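Local coordinates for putative sugar binding protein (Bacteroides vulgatus ATCC 8482, PDB 3KEZ) that probably binds sugars at the outer membrane as a calcium-containing member of the SusD family of nutrient-binding proteins, at residues 236-240 with 301-305; 308-314 with 417-422; 345-350 with 379-385. The contacts are given in a common frame with arbitrary orientation. Numbering follows the deposited sequence.

How the contacts relate
The three contacts of this helix-rich SusD-family protein lie after residue 235, all away from the calcium site. Contact 1 comes first and closes before the others open. Its second segment runs into strand 306-309 of the antiparallel hairpin in contact 2, so the two are joined through the chain although their centres are about 20 Å apart. Contact 3, between helices 337-350 and 381-392, in sequence falls between the segments of contact 2, yet its centre is about 32 Å from that of contact 2 and about 23 Å from that of contact 1. Helix 354-368 borders contacts 1 and 3, and helix 381-392 also carries E387 and E391, partners of contact 1.

Contact 1 of 3, residues 236-240 with 301-305; sequences NEEYP and VRLKI
Residues 236-238 have helical backbone angles without regular bonding, and a weakly bonded helix follows at Y239-P240. Facing them, 301-304 form a 3-10 segment, marked by K304 N to V301 O at 2.9 Å. The CA atoms lie closest at N236-V301 (6.5 Å) and P240-I305 (5.5 Å), a same-direction register.

Apolar contact dominates the 358 Å² buried. Y239 (chi1 t) directs its ring at the 3-10 segment: CD1 is 3.9 Å from V301 CG1 and 4.2 Å from I305 CG2, and CE1 is 3.5 Å from R302 CG. V301 CG1 makes an off-centre CH-pi contact, 4.3 Å from the Y239 ring centroid. P240 CG lies 3.9 Å from both V301 CG2 and K304 CD.

V301 CG2 (chi1 p) approaches the N236 O carbonyl at 3.3 Å. No hydrogen bond crosses; one water donates to P240 O (2.9 Å) and K304 O (3.2 Å). The polar ends bond outside the segments: N236 ND2 to R367 O, Y239 OH to E391, R302 to D300, E387 and E391.

This largely apolar, water-bridged junction of a helix start with a 3-10 turn, away from the calcium site, packs against helix 354-368, reaches helix 381-392 and leads into strand 306-309.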
# COMPACT_ATOMS: atom_id res chain seq x y z
N ASN A 236 15.19 13.88 10.40
CA ASN A 236 16.36 13.50 9.59
C ASN A 236 17.29 12.57 10.39
O ASN A 236 17.74 11.55 9.90
CB ASN A 236 17.08 14.77 9.16
CG ASN A 236 18.32 14.51 8.37
OD1 ASN A 236 19.42 14.48 8.94
ND2 ASN A 236 18.18 14.37 7.05
N GLU A 237 17.52 12.91 11.66
CA GLU A 237 18.33 12.07 12.56
C GLU A 237 17.75 10.67 12.87
O GLU A 237 18.49 9.69 12.93
CB GLU A 237 18.58 12.82 13.86
CG GLU A 237 19.60 12.14 14.74
CD GLU A 237 20.01 12.98 15.91
OE1 GLU A 237 19.86 14.23 15.84
OE2 GLU A 237 20.51 12.39 16.90
N GLU A 238 16.44 10.59 13.05
CA GLU A 238 15.75 9.33 13.35
C GLU A 238 15.64 8.41 12.15
O GLU A 238 15.64 7.18 12.29
CB GLU A 238 14.34 9.64 13.83
CG GLU A 238 14.28 10.24 15.21
CD GLU A 238 12.95 10.92 15.56
OE1 GLU A 238 12.09 11.12 14.68
OE2 GLU A 238 12.80 11.29 16.74
N TYR A 239 15.55 9.00 10.96
CA TYR A 239 15.07 8.27 9.77
C TYR A 239 15.78 6.94 9.50
O TYR A 239 15.12 5.93 9.25
CB TYR A 239 15.14 9.14 8.54
CG TYR A 239 14.32 8.65 7.38
CD1 TYR A 239 14.86 7.77 6.43
CD2 TYR A 239 13.04 9.09 7.20
CE1 TYR A 239 14.12 7.37 5.32
CE2 TYR A 239 12.29 8.69 6.13
CZ TYR A 239 12.83 7.82 5.17
OH TYR A 239 12.06 7.45 4.12
N PRO A 240 17.12 6.93 9.57
CA PRO A 240 17.81 5.68 9.19
C PRO A 240 17.45 4.47 10.07
O PRO A 240 17.51 3.35 9.58
CB PRO A 240 19.28 6.05 9.34
CG PRO A 240 19.34 7.54 9.19
CD PRO A 240 18.06 8.03 9.81
N VAL A 301 18.93 11.73 3.23
CA VAL A 301 18.95 10.76 4.34
C VAL A 301 18.44 9.38 3.90
O VAL A 301 18.81 8.36 4.48
CB VAL A 301 18.13 11.25 5.54
CG1 VAL A 301 16.65 11.03 5.30
CG2 VAL A 301 18.63 10.61 6.85
N ARG A 302 17.67 9.30 2.82
CA ARG A 302 17.16 8.01 2.40
C ARG A 302 18.24 7.10 1.80
O ARG A 302 18.07 5.88 1.73
CB ARG A 302 15.96 8.19 1.46
CG ARG A 302 14.78 8.84 2.19
CD ARG A 302 13.75 9.46 1.26
NE ARG A 302 14.30 10.59 0.49
CZ ARG A 302 13.57 11.58 -0.01
NH1 ARG A 302 12.24 11.63 0.17
NH2 ARG A 302 14.16 12.52 -0.71
N LEU A 303 19.37 7.67 1.38
CA LEU A 303 20.52 6.85 1.03
C LEU A 303 20.94 5.97 2.21
O LEU A 303 21.40 4.85 2.00
CB LEU A 303 21.71 7.70 0.55
CG LEU A 303 21.54 8.41 -0.79
CD1 LEU A 303 22.56 9.55 -0.98
CD2 LEU A 303 21.69 7.35 -1.88
N LYS A 304 20.70 6.43 3.45
CA LYS A 304 21.13 5.66 4.62
C LYS A 304 20.25 4.46 4.99
O LYS A 304 20.53 3.77 5.97
CB LYS A 304 21.25 6.58 5.82
CG LYS A 304 22.40 7.55 5.72
CD LYS A 304 22.35 8.54 6.88
CE LYS A 304 23.62 9.39 6.95
NZ LYS A 304 23.70 10.12 8.24
N ILE A 305 19.18 4.21 4.23
CA ILE A 305 18.38 3.01 4.43
C ILE A 305 18.60 2.00 3.31
O ILE A 305 17.81 1.07 3.14
CB ILE A 305 16.86 3.28 4.65
CG1 ILE A 305 16.17 4.02 3.49
CG2 ILE A 305 16.63 3.98 6.00
CD1 ILE A 305 16.14 3.21 2.17
O HOH W 1 19.76 1.90 8.45

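Contact 2 of 3, residues 308-314 with 417-422; sequences FDKKYYA and SDINKT
Strands 306-309 and 313-316 form a hairpin ending in a classic beta bulge, Y312 and Y313 facing D309 (D309 N to Y313 O, 2.8 Å). Against it lies 417-422, with a type I turn from I419 to T422 closed by T422 N to I419 O (3.2 Å); Y312 CA is 4.1 Å from I419 CA.

Two turn amides donate to two hairpin carbonyls: N420 N to K311 O (2.7 Å) and K421 N to Y312 O (3.0 Å). One water accepts from K311 NZ (3.0 Å) and donates to D418 O (3.2 Å); another accepts from A314 N (2.8 Å) near T422 OG1 (2.7 Å), itself 3.1 Å from Y312 O. K311 NZ and D418 OD1 form a long salt bridge (3.6 Å); D418 OD2 bonds to Y291.

I419 CG2 lies 3.9 Å from F308 CD2 and A314 CB. K421 NZ sits 2.9 Å from the Y312 ring centroid, 3° off its normal. Backbone bonds thus fix the register; I419 packing, this cation-pi contact and the salt bridge add to it.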
# COMPACT_ATOMS: atom_id res chain seq x y z
N PHE A 308 23.90 -2.41 1.11
CA PHE A 308 24.64 -2.84 -0.08
C PHE A 308 25.27 -4.21 0.12
O PHE A 308 26.01 -4.44 1.08
CB PHE A 308 25.74 -1.84 -0.43
CG PHE A 308 25.23 -0.50 -0.83
CD1 PHE A 308 24.94 0.45 0.13
CD2 PHE A 308 25.03 -0.19 -2.17
CE1 PHE A 308 24.45 1.69 -0.24
CE2 PHE A 308 24.52 1.04 -2.54
CZ PHE A 308 24.25 1.98 -1.58
N ASP A 309 24.97 -5.13 -0.80
CA ASP A 309 25.65 -6.41 -0.90
C ASP A 309 26.94 -6.17 -1.64
O ASP A 309 26.94 -6.16 -2.87
CB ASP A 309 24.79 -7.39 -1.69
CG ASP A 309 25.46 -8.72 -1.85
OD1 ASP A 309 26.37 -8.96 -1.06
OD2 ASP A 309 25.12 -9.48 -2.78
N LYS A 310 28.04 -5.99 -0.90
CA LYS A 310 29.34 -5.67 -1.48
C LYS A 310 29.18 -4.47 -2.44
O LYS A 310 28.63 -3.46 -2.02
CB LYS A 310 29.97 -6.89 -2.15
CG LYS A 310 30.21 -8.11 -1.21
CD LYS A 310 30.85 -7.67 0.13
CE LYS A 310 31.39 -8.83 0.97
NZ LYS A 310 30.38 -9.89 1.11
N LYS A 311 29.63 -4.58 -3.68
CA LYS A 311 29.36 -3.56 -4.68
C LYS A 311 28.46 -4.16 -5.76
O LYS A 311 28.64 -3.87 -6.94
CB LYS A 311 30.67 -2.98 -5.27
CG LYS A 311 31.49 -2.13 -4.29
CD LYS A 311 32.47 -1.15 -4.98
CE LYS A 311 32.89 0.02 -4.05
NZ LYS A 311 31.73 0.82 -3.46
N TYR A 312 27.48 -4.99 -5.37
CA TYR A 312 26.68 -5.74 -6.33
C TYR A 312 25.22 -5.28 -6.46
O TYR A 312 24.72 -5.16 -7.58
CB TYR A 312 26.66 -7.22 -5.99
CG TYR A 312 28.01 -7.81 -5.69
CD1 TYR A 312 29.14 -7.46 -6.45
CD2 TYR A 312 28.17 -8.72 -4.63
CE1 TYR A 312 30.41 -8.01 -6.15
CE2 TYR A 312 29.43 -9.27 -4.33
CZ TYR A 312 30.54 -8.91 -5.09
OH TYR A 312 31.75 -9.46 -4.77
N TYR A 313 24.55 -5.13 -5.31
CA TYR A 313 23.15 -4.79 -5.20
C TYR A 313 22.92 -3.90 -3.99
O TYR A 313 23.69 -3.93 -3.01
CB TYR A 313 22.31 -6.02 -4.94
CG TYR A 313 22.49 -7.13 -5.90
CD1 TYR A 313 21.86 -7.10 -7.13
CD2 TYR A 313 23.28 -8.22 -5.58
CE1 TYR A 313 22.04 -8.12 -8.04
CE2 TYR A 313 23.45 -9.26 -6.48
CZ TYR A 313 22.82 -9.20 -7.70
OH TYR A 313 22.95 -10.22 -8.61
N ALA A 314 21.85 -3.11 -4.05
CA ALA A 314 21.42 -2.31 -2.93
C ALA A 314 19.99 -2.69 -2.59
O ALA A 314 19.08 -2.58 -3.42
CB ALA A 314 21.51 -0.84 -3.25
N SER A 417 28.68 1.22 -11.06
CA SER A 417 29.73 0.40 -10.51
C SER A 417 29.58 0.19 -8.99
O SER A 417 30.22 -0.69 -8.44
CB SER A 417 31.09 0.98 -10.87
OG SER A 417 31.17 2.34 -10.50
N ASP A 418 28.73 0.96 -8.30
CA ASP A 418 28.50 0.71 -6.85
C ASP A 418 27.58 -0.49 -6.64
O ASP A 418 27.54 -1.05 -5.54
CB ASP A 418 27.85 1.90 -6.14
CG ASP A 418 28.78 3.09 -5.94
OD1 ASP A 418 30.01 2.90 -5.89
OD2 ASP A 418 28.21 4.22 -5.77
N ILE A 419 26.80 -0.83 -7.67
CA ILE A 419 25.89 -1.97 -7.62
C ILE A 419 26.00 -2.71 -8.94
O ILE A 419 25.07 -2.73 -9.75
CB ILE A 419 24.44 -1.55 -7.32
CG1 ILE A 419 23.94 -0.42 -8.25
CG2 ILE A 419 24.34 -1.17 -5.86
CD1 ILE A 419 22.55 0.02 -7.95
N ASN A 420 27.17 -3.33 -9.14
CA ASN A 420 27.60 -3.75 -10.47
C ASN A 420 26.97 -5.03 -10.97
O ASN A 420 27.22 -5.41 -12.10
CB ASN A 420 29.15 -3.81 -10.58
CG ASN A 420 29.78 -4.92 -9.76
OD1 ASN A 420 29.14 -5.92 -9.46
ND2 ASN A 420 31.04 -4.74 -9.40
N LYS A 421 26.16 -5.69 -10.15
CA LYS A 421 25.40 -6.86 -10.62
C LYS A 421 23.92 -6.57 -10.90
O LYS A 421 23.18 -7.45 -11.33
CB LYS A 421 25.52 -8.02 -9.63
CG LYS A 421 26.91 -8.65 -9.61
CD LYS A 421 27.05 -9.72 -8.54
CE LYS A 421 28.50 -10.18 -8.45
NZ LYS A 421 28.83 -10.69 -7.11
N THR A 422 23.50 -5.33 -10.67
CA THR A 422 22.12 -4.96 -10.87
C THR A 422 21.91 -4.55 -12.33
O THR A 422 22.49 -3.58 -12.80
CB THR A 422 21.75 -3.73 -9.99
OG1 THR A 422 22.03 -4.01 -8.61
CG2 THR A 422 20.27 -3.32 -10.18
O HOH W 2 28.72 0.64 -3.13
O HOH W 3 20.70 -2.88 -6.57

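Contact 3 of 3, residues 345-350 with 379-385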
# COMPACT_ATOMS: atom_id res chain seq x y z
N ALA A 345 0.41 17.35 -1.04
CA ALA A 345 1.22 18.07 -2.01
C ALA A 345 0.72 17.87 -3.43
O ALA A 345 0.53 18.84 -4.17
CB ALA A 345 2.68 17.67 -1.91
N GLU A 346 0.45 16.62 -3.78
CA GLU A 346 -0.09 16.29 -5.09
C GLU A 346 -1.45 16.95 -5.35
O GLU A 346 -1.65 17.62 -6.37
CB GLU A 346 -0.17 14.77 -5.28
CG GLU A 346 -0.71 14.38 -6.65
CD GLU A 346 -0.78 12.85 -6.90
OE1 GLU A 346 -0.02 12.06 -6.30
OE2 GLU A 346 -1.60 12.45 -7.75
N ALA A 347 -2.36 16.83 -4.39
CA ALA A 347 -3.69 17.42 -4.52
C ALA A 347 -3.63 18.96 -4.58
O ALA A 347 -4.42 19.57 -5.29
CB ALA A 347 -4.60 16.97 -3.36
N ALA A 348 -2.69 19.57 -3.85
CA ALA A 348 -2.47 21.01 -3.94
C ALA A 348 -2.04 21.42 -5.36
O ALA A 348 -2.58 22.39 -5.93
CB ALA A 348 -1.43 21.46 -2.91
N VAL A 349 -1.09 20.68 -5.93
CA VAL A 349 -0.62 20.96 -7.29
C VAL A 349 -1.80 20.86 -8.24
O VAL A 349 -2.05 21.76 -9.05
CB VAL A 349 0.47 19.97 -7.73
CG1 VAL A 349 0.68 20.07 -9.30
CG2 VAL A 349 1.77 20.28 -6.97
N GLN A 350 -2.54 19.76 -8.11
CA GLN A 350 -3.62 19.47 -9.04
C GLN A 350 -4.81 20.41 -8.88
O GLN A 350 -5.60 20.53 -9.81
CB GLN A 350 -4.01 17.99 -8.98
CG GLN A 350 -2.91 17.05 -9.36
CD GLN A 350 -2.66 16.98 -10.87
OE1 GLN A 350 -2.49 17.99 -11.52
NE2 GLN A 350 -2.67 15.79 -11.42
N LEU A 379 5.59 24.11 -8.52
CA LEU A 379 5.67 22.66 -8.48
C LEU A 379 4.74 22.01 -9.50
O LEU A 379 3.61 22.48 -9.71
CB LEU A 379 5.40 22.12 -7.07
CG LEU A 379 6.46 22.40 -5.97
CD1 LEU A 379 5.89 21.86 -4.68
CD2 LEU A 379 7.77 21.76 -6.28
N THR A 380 5.25 20.95 -10.14
CA THR A 380 4.52 20.13 -11.11
C THR A 380 4.12 18.76 -10.49
O THR A 380 4.66 18.33 -9.47
CB THR A 380 5.39 19.89 -12.35
OG1 THR A 380 6.44 19.00 -11.98
CG2 THR A 380 5.99 21.23 -12.87
N LEU A 381 3.18 18.06 -11.10
CA LEU A 381 2.90 16.71 -10.68
C LEU A 381 4.17 15.86 -10.69
O LEU A 381 4.44 15.10 -9.77
CB LEU A 381 1.82 16.07 -11.56
CG LEU A 381 1.51 14.61 -11.29
CD1 LEU A 381 0.99 14.42 -9.86
CD2 LEU A 381 0.53 14.06 -12.34
N GLU A 382 4.96 15.99 -11.75
CA GLU A 382 6.17 15.19 -11.86
C GLU A 382 7.14 15.45 -10.70
O GLU A 382 7.80 14.54 -10.24
CB GLU A 382 6.86 15.44 -13.19
CG GLU A 382 8.18 14.70 -13.30
CD GLU A 382 8.67 14.51 -14.72
OE1 GLU A 382 8.12 15.10 -15.67
OE2 GLU A 382 9.64 13.75 -14.88
N ASN A 383 7.27 16.72 -10.29
CA ASN A 383 8.09 17.11 -9.14
C ASN A 383 7.63 16.35 -7.89
O ASN A 383 8.45 15.82 -7.14
CB ASN A 383 7.96 18.61 -8.80
CG ASN A 383 8.57 19.56 -9.82
OD1 ASN A 383 8.26 20.75 -9.78
ND2 ASN A 383 9.47 19.10 -10.68
N VAL A 384 6.31 16.32 -7.68
CA VAL A 384 5.75 15.66 -6.53
C VAL A 384 5.96 14.14 -6.56
O VAL A 384 6.41 13.54 -5.57
CB VAL A 384 4.28 16.03 -6.28
CG1 VAL A 384 3.72 15.19 -5.14
CG2 VAL A 384 4.14 17.51 -5.94
N LEU A 385 5.70 13.53 -7.70
CA LEU A 385 5.94 12.09 -7.89
C LEU A 385 7.44 11.68 -7.78
O LEU A 385 7.76 10.60 -7.29
CB LEU A 385 5.33 11.64 -9.19
CG LEU A 385 3.80 11.73 -9.35
CD1 LEU A 385 3.35 11.24 -10.71
CD2 LEU A 385 3.05 11.00 -8.19
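Two antiparallel helices, separated in sequence by helix 354-368, pack side by side, consistent with the TPR-type helical architecture of the SusD family: the short axes of 345-350 and 381-385 lie 9.4 Å apart at 177°. A345 opens the interface, its CB 4.2 Å from V384 CG1. E346 follows, with its aliphatic stem against the second helix: CG is 3.6 Å from L381 CD1 and CB is 3.9 Å from V384 CG1. Its carboxylate forms a salt bridge with R404. A347 and A348 face other helices. V349 points inward with the largest covered area of any residue here, 77 Å². Its CG2 reaches V384 CG2 (3.8 Å) and L379 CB (4.1 Å), while CG1 lies 3.7 Å from L381 N. Q350 adds NE2, 3.8 Å from L381 CD2. No hydrogen bond crosses the 355 Å² interface. The second helix starts with a capping box: N383 N donates to T380 OG1 at 3.0 Å, and T380 N donates to N383 OD1 at 3.0 Å.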